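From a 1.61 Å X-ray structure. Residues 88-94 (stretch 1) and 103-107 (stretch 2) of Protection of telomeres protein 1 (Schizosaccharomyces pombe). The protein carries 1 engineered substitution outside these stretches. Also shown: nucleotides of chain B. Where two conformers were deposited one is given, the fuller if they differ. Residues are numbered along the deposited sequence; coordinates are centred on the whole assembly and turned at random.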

# COMPACT_ATOMS: atom_id res chain seq x y z
N VAL A 88 -4.20 0.30 -7.80
CA VAL A 88 -3.03 0.75 -8.55
C VAL A 88 -2.71 2.15 -8.04
O VAL A 88 -3.57 3.03 -8.04
N MET A 89 -1.48 2.31 -7.55
CA MET A 89 -0.99 3.57 -7.00
C MET A 89 0.05 4.09 -7.98
O MET A 89 0.95 3.36 -8.35
N LYS A 90 -0.11 5.33 -8.42
CA LYS A 90 0.72 5.91 -9.46
C LYS A 90 1.41 7.15 -8.93
O LYS A 90 0.76 8.01 -8.33
N ASN A 91 2.73 7.18 -9.07
CA ASN A 91 3.55 8.35 -8.78
C ASN A 91 3.44 8.77 -7.32
O ASN A 91 3.53 9.96 -6.99
N VAL A 92 3.33 7.81 -6.44
CA VAL A 92 3.29 8.08 -5.02
C VAL A 92 4.70 8.13 -4.47
O VAL A 92 5.65 7.62 -5.06
N ARG A 93 4.82 8.85 -3.38
CA ARG A 93 6.07 9.17 -2.74
C ARG A 93 6.33 8.22 -1.58
O ARG A 93 5.39 7.82 -0.87
N THR A 94 7.57 7.81 -1.40
CA THR A 94 7.93 7.01 -0.24
C THR A 94 8.82 7.80 0.71
O THR A 94 9.49 8.77 0.33
N GLU A 103 7.37 3.85 4.30
CA GLU A 103 5.95 4.09 4.20
C GLU A 103 5.69 4.91 2.95
O GLU A 103 6.60 5.48 2.35
N CYS A 104 4.44 4.90 2.52
CA CYS A 104 3.98 5.63 1.36
C CYS A 104 3.05 6.75 1.81
O CYS A 104 2.21 6.56 2.69
N ILE A 105 3.20 7.92 1.17
CA ILE A 105 2.50 9.12 1.58
C ILE A 105 1.81 9.72 0.37
O ILE A 105 2.41 9.83 -0.70
N LEU A 106 0.54 10.11 0.55
CA LEU A 106 -0.18 10.90 -0.44
C LEU A 106 -0.63 12.20 0.23
O LEU A 106 -1.64 12.26 0.94
N HIS A 107 0.17 13.24 0.03
CA HIS A 107 -0.11 14.56 0.58
C HIS A 107 -1.15 15.27 -0.28
O HIS A 107 -1.22 15.08 -1.48

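Two antiparallel strand segments meet here through one backbone hydrogen bond and a small apolar cluster, while stretch 2 also reads two guanines of chain B. I105 N donates to R93 O (3.0 Å, 165°); in the same register T94 lies beside C104, their CA atoms 4.5 Å apart; at that non-hydrogen-bonded pair, T94 CA lies 3.3 Å from E103 O in a CA-H...O contact. M89 (m, t, p) and V92 (m) point toward stretch 2. The M89 methyl CE lies 3.9 Å from C104 SG and 3.8 Å from L106 CD1. V92 spreads its branches over the same pair: CG2 is 3.5 Å from C104 SG, CG1 3.8 Å from L106 CD1. C104 is t, and L106 (m, p) leaves its CA sideways but bends its end back into the cluster. R93 (t, p, t) and I105 (m, m) share the face opposite T94 and C104, yet both ends lead away; I105 CD1 comes 3.8 Å from DG2 O6. E103 (p, t) points away from stretch 1 and accepts from DG2, N1 to OE1 at 3.2 Å, with a weak bond from N2 to OE1 at 3.4 Å. H107 (m) presents its ring edge to G1, ND1 donating to O6 at 3.2 Å and weakly to N7 at 2.7 Å. T94 (p) has its OG1 hydrogen-bonded elsewhere in the structure.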

# COMPACT_ATOMS: atom_id res chain seq x y z
CB VAL A 88 -3.25 0.72 -10.08
CG1 VAL A 88 -4.45 1.52 -10.53
CG2 VAL A 88 -1.93 1.12 -10.76
CB MET A 89 -0.43 3.33 -5.60
CG MET A 89 -1.59 2.77 -4.70
SD MET A 89 -1.31 2.54 -2.95
CE MET A 89 -0.87 4.20 -2.57
CB LYS A 90 -0.12 6.23 -10.70
CG LYS A 90 -0.54 5.02 -11.45
CD LYS A 90 -1.42 5.34 -12.64
CE LYS A 90 -1.97 4.10 -13.26
NZ LYS A 90 -3.13 4.39 -14.16
CB ASN A 91 3.19 9.50 -9.72
CG ASN A 91 3.36 9.09 -11.16
OD1 ASN A 91 4.38 8.53 -11.52
ND2 ASN A 91 2.32 9.28 -11.97
CB VAL A 92 2.41 7.05 -4.29
CG1 VAL A 92 0.98 7.15 -4.77
CG2 VAL A 92 2.95 5.64 -4.49
CB ARG A 93 5.98 10.60 -2.24
CG ARG A 93 7.20 11.16 -1.73
CD ARG A 93 8.16 11.48 -2.83
NE ARG A 93 9.41 11.68 -2.16
CZ ARG A 93 10.59 11.82 -2.72
NH1 ARG A 93 10.77 11.77 -4.05
NH2 ARG A 93 11.61 11.98 -1.89
CB THR A 94 8.66 5.75 -0.66
OG1 THR A 94 9.91 6.13 -1.23
CG2 THR A 94 7.88 4.99 -1.68
CB GLU A 103 5.40 4.79 5.46
CG GLU A 103 6.10 6.08 5.81
CD GLU A 103 5.53 6.78 7.04
OE1 GLU A 103 4.52 6.30 7.60
OE2 GLU A 103 6.10 7.81 7.44
CB CYS A 104 3.29 4.66 0.40
SG CYS A 104 2.48 5.35 -1.01
CB ILE A 105 3.47 10.14 2.19
CG1 ILE A 105 4.15 9.57 3.43
CG2 ILE A 105 2.73 11.41 2.49
CD1 ILE A 105 3.22 9.17 4.53
CB LEU A 106 -1.34 10.13 -1.05
CG LEU A 106 -1.02 9.02 -2.03
CD1 LEU A 106 -0.51 7.79 -1.32
CD2 LEU A 106 -2.20 8.66 -2.86
CB HIS A 107 1.17 15.41 0.62
CG HIS A 107 2.16 14.98 1.66
ND1 HIS A 107 1.97 15.18 3.01
CD2 HIS A 107 3.40 14.43 1.54
CE1 HIS A 107 3.02 14.74 3.68
NE2 HIS A 107 3.90 14.28 2.81
O5' G B 1 4.74 18.14 9.04
C5' G B 1 3.64 17.27 8.77
C4' G B 1 2.52 17.60 9.72
O4' G B 1 1.38 18.10 8.99
C3' G B 1 1.97 16.45 10.51
O3' G B 1 1.43 17.06 11.64
C2' G B 1 0.89 15.86 9.59
O2' G B 1 -0.29 15.25 10.08
C1' G B 1 0.43 17.07 8.81
N9 G B 1 0.37 16.78 7.39
C8 G B 1 1.39 16.35 6.59
N7 G B 1 1.05 16.25 5.33
C5 G B 1 -0.27 16.67 5.31
C6 G B 1 -1.17 16.78 4.23
O6 G B 1 -0.97 16.53 3.04
N1 G B 1 -2.42 17.23 4.64
C2 G B 1 -2.76 17.52 5.93
N2 G B 1 -4.02 17.93 6.14
N3 G B 1 -1.92 17.43 6.96
C4 G B 1 -0.71 17.00 6.57
P DG B 2 2.02 16.76 13.05
OP1 DG B 2 1.34 17.65 14.00
OP2 DG B 2 3.48 16.73 12.95
O5' DG B 2 1.51 15.28 13.34
C5' DG B 2 0.12 15.01 13.48
C4' DG B 2 -0.10 13.52 13.41
O4' DG B 2 -0.16 13.06 12.04
C3' DG B 2 1.02 12.69 14.02
O3' DG B 2 0.78 12.68 15.41
C2' DG B 2 0.81 11.35 13.35
C1' DG B 2 0.34 11.72 11.96
N9 DG B 2 1.39 11.71 10.95
C8 DG B 2 2.01 12.82 10.44
N7 DG B 2 2.91 12.54 9.54
C5 DG B 2 2.90 11.16 9.47
C6 DG B 2 3.67 10.28 8.68
O6 DG B 2 4.52 10.56 7.84
N1 DG B 2 3.36 8.95 8.93
C2 DG B 2 2.40 8.52 9.82
N2 DG B 2 2.23 7.21 9.91
N3 DG B 2 1.68 9.34 10.57
C4 DG B 2 1.97 10.63 10.34